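Long-range contacts in Tlr1174 protein (Synechococcus elongatus, PDB 2OZT), which catalyses the dehydration of 2-succinyl-6-hydroxy-2,4-cyclohexadiene-1-carboxylate to 2-succinylbenzoate, a divalent-metal-dependent step of phylloquinone biosynthesis: residues 45-49 / 86-91; 225-230 / 244-249. All blocks are in the same frame, centred on the assembly; numbering follows the deposited sequence.

From the N terminus, the chain first builds the antiparallel sheet of the MenC N-terminal domain. Contact 1 closes a loop of 36 residues there, bringing helix 85-97 back against edge strand 42-47. The chain then enters the barrel domain. Contact 2 closes a shorter loop of 13 residues, in which the end of strand 241-244 and the turn after it return to the start of helix 227-235. The two loops follow in series and neither nests nor crosses. They still meet in space, with centres about 12 Å apart: F89 and A86 pack on the backbone of T246 and A247, and L248 lies against A48 and P49. Together they join the N-terminal domain to the barrel near K245.

Contact 1 of 2, residues 45-49 / 86-91; sequences GEIAP and AAQFGF
I47 lies on the backbone of A86, A87 and G90, at the end of edge strand 42-47. The axis of strand 45-47 runs at 172° to that of helix segment 86-91, nearly antiparallel. The two axes come within 6.3 Å. This joins the sheet of the enolase-type N-terminal domain to its helix 85-97. The tight part is at G90. The CA atoms of E46 and G90 are only 4.7 Å apart, and a side chain on G90 would run into I47. I47 CG2 stands anti to the backbone N (chi1 -57° for CG1) and meets A87 N at 3.7 Å. I47 CG1 passes over G90 CA, and CD1 reaches F91 CE2 at 3.8 Å, obliquely to the ring. An alanine in place of I47 would probably leave a gap between the strand and A87 and F91. E46 O sits at the edge of the F89 ring, in its plane, 3.4 Å from CD2. The packing is sparser at A48 and P49, also buried, where P49 CD meets A86 CB at 3.9 Å. The E46 side chain leaves the strand away from the helix. Y10 OH, within the same N-terminal sheet, bonds its carboxylate, while G276 N and A279 N tie it to the barrel domain. No hydrogen bond joins the two segments. Their cohesion therefore rests on close apolar packing and shape.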
ATOM      1  N   GLY A  45      17.378  -0.297   4.924  1.00 13.36           N
ATOM      2  CA  GLY A  45      16.041  -0.885   4.714  1.00 13.75           C
ATOM      3  C   GLY A  45      15.170  -0.410   5.861  1.00 13.69           C
ATOM      4  O   GLY A  45      15.627   0.146   6.868  1.00 13.97           O
ATOM      5  N   GLU A  46      13.875  -0.639   5.664  1.00 12.77           N
ATOM      6  CA  GLU A  46      12.877  -0.234   6.662  1.00 13.76           C
ATOM      7  C   GLU A  46      11.856  -1.339   6.865  1.00 13.37           C
ATOM      8  O   GLU A  46      11.311  -1.881   5.900  1.00 13.01           O
ATOM      9  CB  GLU A  46      12.200   1.043   6.190  1.00 13.74           C
ATOM     10  CG  GLU A  46      11.040   1.501   7.096  1.00 12.61           C
ATOM     11  CD  GLU A  46      10.453   2.853   6.683  1.00 14.95           C
ATOM     12  OE1 GLU A  46      10.974   3.566   5.776  1.00 14.48           O
ATOM     13  OE2 GLU A  46       9.368   3.196   7.286  1.00 14.99           O
ATOM     14  N   ILE A  47      11.581  -1.634   8.143  1.00 11.99           N
ATOM     15  CA  ILE A  47      10.561  -2.619   8.565  1.00 12.96           C
ATOM     16  C   ILE A  47       9.477  -1.864   9.327  1.00 12.72           C
ATOM     17  O   ILE A  47       9.715  -1.339  10.420  1.00 13.64           O
ATOM     18  CB  ILE A  47      11.178  -3.642   9.539  1.00 12.04           C
ATOM     19  CG1 ILE A  47      12.389  -4.335   8.866  1.00 12.81           C
ATOM     20  CG2 ILE A  47      10.196  -4.661  10.050  1.00 12.02           C
ATOM     21  CD1 ILE A  47      13.204  -5.240   9.810  1.00 15.03           C
ATOM     22  N   ALA A  48       8.278  -1.775   8.740  1.00 12.37           N
ATOM     23  CA  ALA A  48       7.210  -0.987   9.346  1.00 13.66           C
ATOM     24  C   ALA A  48       5.846  -1.663   9.204  1.00 13.80           C
ATOM     25  O   ALA A  48       4.994  -1.149   8.479  1.00 13.47           O
ATOM     26  CB  ALA A  48       7.181   0.406   8.682  1.00 15.08           C
ATOM     27  N   PRO A  49       5.595  -2.763   9.918  1.00 13.28           N
ATOM     28  CA  PRO A  49       4.261  -3.346   9.852  1.00 13.18           C
ATOM     29  C   PRO A  49       3.216  -2.326  10.343  1.00 14.25           C
ATOM     30  O   PRO A  49       3.528  -1.403  11.142  1.00 13.71           O
ATOM     31  CB  PRO A  49       4.343  -4.534  10.793  1.00 14.04           C
ATOM     32  CG  PRO A  49       5.467  -4.168  11.796  1.00 13.35           C
ATOM     33  CD  PRO A  49       6.469  -3.456  10.881  1.00 14.39           C
ATOM     34  N   ALA A  86       6.898  -7.874   6.709  1.00 13.38           N
ATOM     35  CA  ALA A  86       7.578  -6.562   6.691  1.00 12.55           C
ATOM     36  C   ALA A  86       9.088  -6.694   6.983  1.00 12.37           C
ATOM     37  O   ALA A  86       9.882  -5.967   6.394  1.00 13.53           O
ATOM     38  CB  ALA A  86       6.873  -5.558   7.651  1.00 13.69           C
ATOM     39  N   ALA A  87       9.429  -7.606   7.899  1.00 11.90           N
ATOM     40  CA  ALA A  87      10.862  -7.882   8.139  1.00 12.00           C
ATOM     41  C   ALA A  87      11.530  -8.462   6.897  1.00 13.39           C
ATOM     42  O   ALA A  87      12.657  -8.047   6.569  1.00 14.21           O
ATOM     43  CB  ALA A  87      11.018  -8.817   9.334  1.00 13.78           C
ATOM     44  N   GLN A  88      10.872  -9.403   6.216  1.00 13.44           N
ATOM     45  CA  GLN A  88      11.380  -9.916   4.940  1.00 14.74           C
ATOM     46  C   GLN A  88      11.626  -8.770   3.951  1.00 14.53           C
ATOM     47  O   GLN A  88      12.678  -8.704   3.289  1.00 14.84           O
ATOM     48  CB  GLN A  88      10.452 -10.948   4.315  1.00 14.37           C
ATOM     49  CG  GLN A  88      10.198 -12.222   5.135  1.00 17.76           C
ATOM     50  CD  GLN A  88       9.190 -13.136   4.425  1.00 19.68           C
ATOM     51  OE1 GLN A  88       8.054 -12.728   4.099  1.00 24.84           O
ATOM     52  NE2 GLN A  88       9.581 -14.394   4.236  1.00 25.98           N
ATOM     53  N   PHE A  89      10.678  -7.851   3.821  1.00 14.48           N
ATOM     54  CA  PHE A  89      10.859  -6.712   2.916  1.00 13.65           C
ATOM     55  C   PHE A  89      12.039  -5.863   3.349  1.00 14.53           C
ATOM     56  O   PHE A  89      12.909  -5.492   2.527  1.00 13.45           O
ATOM     57  CB  PHE A  89       9.582  -5.840   2.913  1.00 13.75           C
ATOM     58  CG  PHE A  89       9.770  -4.472   2.310  1.00 11.38           C
ATOM     59  CD1 PHE A  89       9.643  -4.258   0.951  1.00 12.10           C
ATOM     60  CD2 PHE A  89      10.115  -3.369   3.113  1.00 13.41           C
ATOM     61  CE1 PHE A  89       9.772  -2.999   0.391  1.00 11.14           C
ATOM     62  CE2 PHE A  89      10.272  -2.093   2.554  1.00 13.52           C
ATOM     63  CZ  PHE A  89      10.102  -1.897   1.191  1.00 12.14           C
ATOM     64  N   GLY A  90      12.105  -5.565   4.648  1.00 13.68           N
ATOM     65  CA  GLY A  90      13.194  -4.690   5.102  1.00 14.33           C
ATOM     66  C   GLY A  90      14.583  -5.267   4.871  1.00 13.65           C
ATOM     67  O   GLY A  90      15.458  -4.550   4.348  1.00 13.64           O
ATOM     68  N   PHE A  91      14.753  -6.535   5.240  1.00 14.16           N
ATOM     69  CA  PHE A  91      16.081  -7.135   5.048  1.00 14.04           C
ATOM     70  C   PHE A  91      16.394  -7.322   3.578  1.00 15.39           C
ATOM     71  O   PHE A  91      17.517  -7.070   3.173  1.00 15.41           O
ATOM     72  CB  PHE A  91      16.182  -8.426   5.811  1.00 15.03           C
ATOM     73  CG  PHE A  91      16.506  -8.220   7.274  1.00 15.16           C
ATOM     74  CD1 PHE A  91      17.850  -7.964   7.650  1.00 16.69           C
ATOM     75  CD2 PHE A  91      15.491  -8.181   8.248  1.00 14.91           C
ATOM     76  CE1 PHE A  91      18.185  -7.762   9.001  1.00 17.12           C
ATOM     77  CE2 PHE A  91      15.801  -7.949   9.584  1.00 14.03           C
ATOM     78  CZ  PHE A  91      17.147  -7.753   9.949  1.00 13.76           C
TER

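Contact 2 of 2, residues 225-230 / 244-249; sequences VSAAEV and IKTALF
The (beta/alpha)-barrel active site of the enolase superfamily frames this contact. K245, the predicted proton acceptor, follows barrel strand 241-244, and its NZ forms a salt bridge with D221, a metal ligand, and also bonds V243 O and V224 O. Segment 244-249 turns back here onto the start of helix 227-235. A227 N donates to F249 O at 2.9 Å, in the carbonyl plane and on a lone pair. V225 O lies 3.3 Å from F249 CA, in a CA-H...O contact. The F249 ring has CG anti to the backbone N (chi1 168°), which carries it beneath the first turn of the helix. A227 CB rests over one ring face, offset toward the rim, in a CH-pi contact 3.8 Å from the centroid. V230 CG2 meets the same ring at its edge, 3.8 Å from CE1, and also touches I244 CD1. V225 CG1 packs on L248 CB. S226 and E229 form a capping box: E229 N donates to S226 OG, and S226 N returns a bond to E229 OE1. V225 N also donates to OE1, from the other face of the carboxylate plane, and this second bond helps fix the carboxylate. A water links the segments through K245 N: it donates to V225 O at 2.8 Å and accepts from K245 N at 2.8 Å.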
ATOM      1  N   VAL A 225      -2.661  -8.372   2.530  1.00 16.75           N
ATOM      2  CA  VAL A 225      -1.503  -7.730   3.153  1.00 16.80           C
ATOM      3  C   VAL A 225      -0.218  -8.477   2.753  1.00 16.52           C
ATOM      4  O   VAL A 225       0.712  -7.903   2.155  1.00 17.18           O
ATOM      5  CB  VAL A 225      -1.706  -7.673   4.675  1.00 16.30           C
ATOM      6  CG1 VAL A 225      -0.448  -7.094   5.378  1.00 16.99           C
ATOM      7  CG2 VAL A 225      -2.980  -6.838   5.000  1.00 20.96           C
ATOM      8  N   SER A 226      -0.192  -9.766   3.035  1.00 16.76           N
ATOM      9  CA  SER A 226       1.000 -10.591   2.806  1.00 16.67           C
ATOM     10  C   SER A 226       0.966 -11.344   1.485  1.00 15.96           C
ATOM     11  O   SER A 226      -0.110 -11.527   0.872  1.00 15.98           O
ATOM     12  CB  SER A 226       1.121 -11.628   3.929  1.00 16.10           C
ATOM     13  OG  SER A 226       0.045 -12.569   3.813  1.00 19.64           O
ATOM     14  N   ALA A 227       2.151 -11.774   1.032  1.00 15.61           N
ATOM     15  CA  ALA A 227       2.219 -12.649  -0.133  1.00 15.93           C
ATOM     16  C   ALA A 227       1.307 -13.874  -0.000  1.00 16.84           C
ATOM     17  O   ALA A 227       0.653 -14.301  -0.977  1.00 16.69           O
ATOM     18  CB  ALA A 227       3.679 -13.084  -0.357  1.00 16.21           C
ATOM     19  N   ALA A 228       1.260 -14.455   1.198  1.00 17.66           N
ATOM     20  CA  ALA A 228       0.389 -15.645   1.379  1.00 16.93           C
ATOM     21  C   ALA A 228      -1.079 -15.353   1.103  1.00 16.69           C
ATOM     22  O   ALA A 228      -1.767 -16.193   0.526  1.00 15.66           O
ATOM     23  CB  ALA A 228       0.579 -16.237   2.775  1.00 17.64           C
ATOM     24  N   GLU A 229      -1.547 -14.176   1.513  1.00 15.62           N
ATOM     25  CA  GLU A 229      -2.936 -13.787   1.273  1.00 15.51           C
ATOM     26  C   GLU A 229      -3.147 -13.538  -0.199  1.00 16.29           C
ATOM     27  O   GLU A 229      -4.183 -13.926  -0.742  1.00 15.44           O
ATOM     28  CB  GLU A 229      -3.280 -12.529   2.068  1.00 15.31           C
ATOM     29  CG  GLU A 229      -3.388 -12.829   3.558  1.00 17.22           C
ATOM     30  CD  GLU A 229      -3.720 -11.607   4.387  1.00 24.26           C
ATOM     31  OE1 GLU A 229      -3.125 -10.557   4.135  1.00 21.06           O
ATOM     32  OE2 GLU A 229      -4.565 -11.691   5.309  1.00 29.25           O
ATOM     33  N   VAL A 230      -2.218 -12.865  -0.867  1.00 15.08           N
ATOM     34  CA  VAL A 230      -2.336 -12.679  -2.319  1.00 14.86           C
ATOM     35  C   VAL A 230      -2.438 -14.022  -3.032  1.00 15.62           C
ATOM     36  O   VAL A 230      -3.311 -14.226  -3.885  1.00 14.64           O
ATOM     37  CB  VAL A 230      -1.183 -11.830  -2.906  1.00 14.46           C
ATOM     38  CG1 VAL A 230      -1.280 -11.713  -4.430  1.00 15.01           C
ATOM     39  CG2 VAL A 230      -1.179 -10.399  -2.265  1.00 15.29           C
ATOM     40  N   ILE A 244      -1.512  -3.771  -3.483  1.00 12.76           N
ATOM     41  CA  ILE A 244      -0.323  -4.345  -2.856  1.00 12.07           C
ATOM     42  C   ILE A 244       0.404  -3.294  -2.042  1.00 11.73           C
ATOM     43  O   ILE A 244       0.790  -2.234  -2.591  1.00 12.01           O
ATOM     44  CB  ILE A 244       0.643  -4.810  -3.967  1.00 11.84           C
ATOM     45  CG1 ILE A 244       0.009  -5.865  -4.887  1.00 14.60           C
ATOM     46  CG2 ILE A 244       1.969  -5.356  -3.359  1.00 12.39           C
ATOM     47  CD1 ILE A 244      -0.486  -7.137  -4.160  1.00 13.80           C
ATOM     48  N   LYS A 245       0.574  -3.573  -0.747  1.00 11.68           N
ATOM     49  CA  LYS A 245       1.407  -2.711   0.106  1.00 11.73           C
ATOM     50  C   LYS A 245       2.766  -3.359   0.221  1.00 12.02           C
ATOM     51  O   LYS A 245       2.993  -4.241   1.041  1.00 12.40           O
ATOM     52  CB  LYS A 245       0.820  -2.559   1.518  1.00 12.27           C
ATOM     53  CG  LYS A 245      -0.437  -1.658   1.583  1.00 11.65           C
ATOM     54  CD  LYS A 245      -1.732  -2.228   0.918  1.00 13.03           C
ATOM     55  CE  LYS A 245      -2.206  -3.547   1.524  1.00 13.96           C
ATOM     56  NZ  LYS A 245      -3.492  -3.981   0.762  1.00 13.67           N
ATOM     57  N   THR A 246       3.655  -2.932  -0.674  1.00 11.09           N
ATOM     58  CA  THR A 246       4.936  -3.621  -0.815  1.00 11.78           C
ATOM     59  C   THR A 246       5.712  -3.688   0.511  1.00 12.71           C
ATOM     60  O   THR A 246       6.372  -4.703   0.784  1.00 12.00           O
ATOM     61  CB  THR A 246       5.719  -2.963  -1.909  1.00 12.37           C
ATOM     62  OG1 THR A 246       4.986  -3.030  -3.136  1.00 15.63           O
ATOM     63  CG2 THR A 246       7.079  -3.634  -2.170  1.00 13.63           C
ATOM     64  N   ALA A 247       5.628  -2.637   1.315  1.00 11.38           N
ATOM     65  CA  ALA A 247       6.388  -2.631   2.569  1.00 12.31           C
ATOM     66  C   ALA A 247       5.898  -3.679   3.554  1.00 13.06           C
ATOM     67  O   ALA A 247       6.617  -4.038   4.507  1.00 13.62           O
ATOM     68  CB  ALA A 247       6.327  -1.233   3.199  1.00 12.74           C
ATOM     69  N   LEU A 248       4.644  -4.147   3.367  1.00 12.34           N
ATOM     70  CA  LEU A 248       4.049  -5.113   4.306  1.00 12.44           C
ATOM     71  C   LEU A 248       4.010  -6.550   3.794  1.00 12.46           C
ATOM     72  O   LEU A 248       3.615  -7.460   4.513  1.00 13.41           O
ATOM     73  CB  LEU A 248       2.586  -4.736   4.621  1.00 12.82           C
ATOM     74  CG  LEU A 248       2.352  -3.284   4.996  1.00 12.56           C
ATOM     75  CD1 LEU A 248       0.826  -3.089   5.324  1.00 13.38           C
ATOM     76  CD2 LEU A 248       3.264  -2.893   6.201  1.00 12.97           C
ATOM     77  N   PHE A 249       4.406  -6.723   2.528  1.00 12.82           N
ATOM     78  CA  PHE A 249       4.023  -7.894   1.757  1.00 12.12           C
ATOM     79  C   PHE A 249       4.959  -9.093   1.904  1.00 13.18           C
ATOM     80  O   PHE A 249       4.491 -10.245   1.868  1.00 13.91           O
ATOM     81  CB  PHE A 249       3.948  -7.430   0.296  1.00 12.65           C
ATOM     82  CG  PHE A 249       3.855  -8.520  -0.724  1.00 13.09           C
ATOM     83  CD1 PHE A 249       2.605  -8.931  -1.253  1.00 15.45           C
ATOM     84  CD2 PHE A 249       5.027  -9.089  -1.227  1.00 14.60           C
ATOM     85  CE1 PHE A 249       2.554  -9.920  -2.267  1.00 15.13           C
ATOM     86  CE2 PHE A 249       4.979 -10.098  -2.194  1.00 17.61           C
ATOM     87  CZ  PHE A 249       3.741 -10.489  -2.715  1.00 15.49           C
TER
HETATM   88  O   HOH W   1      -0.190  -6.128   0.144  1.00 15.98           O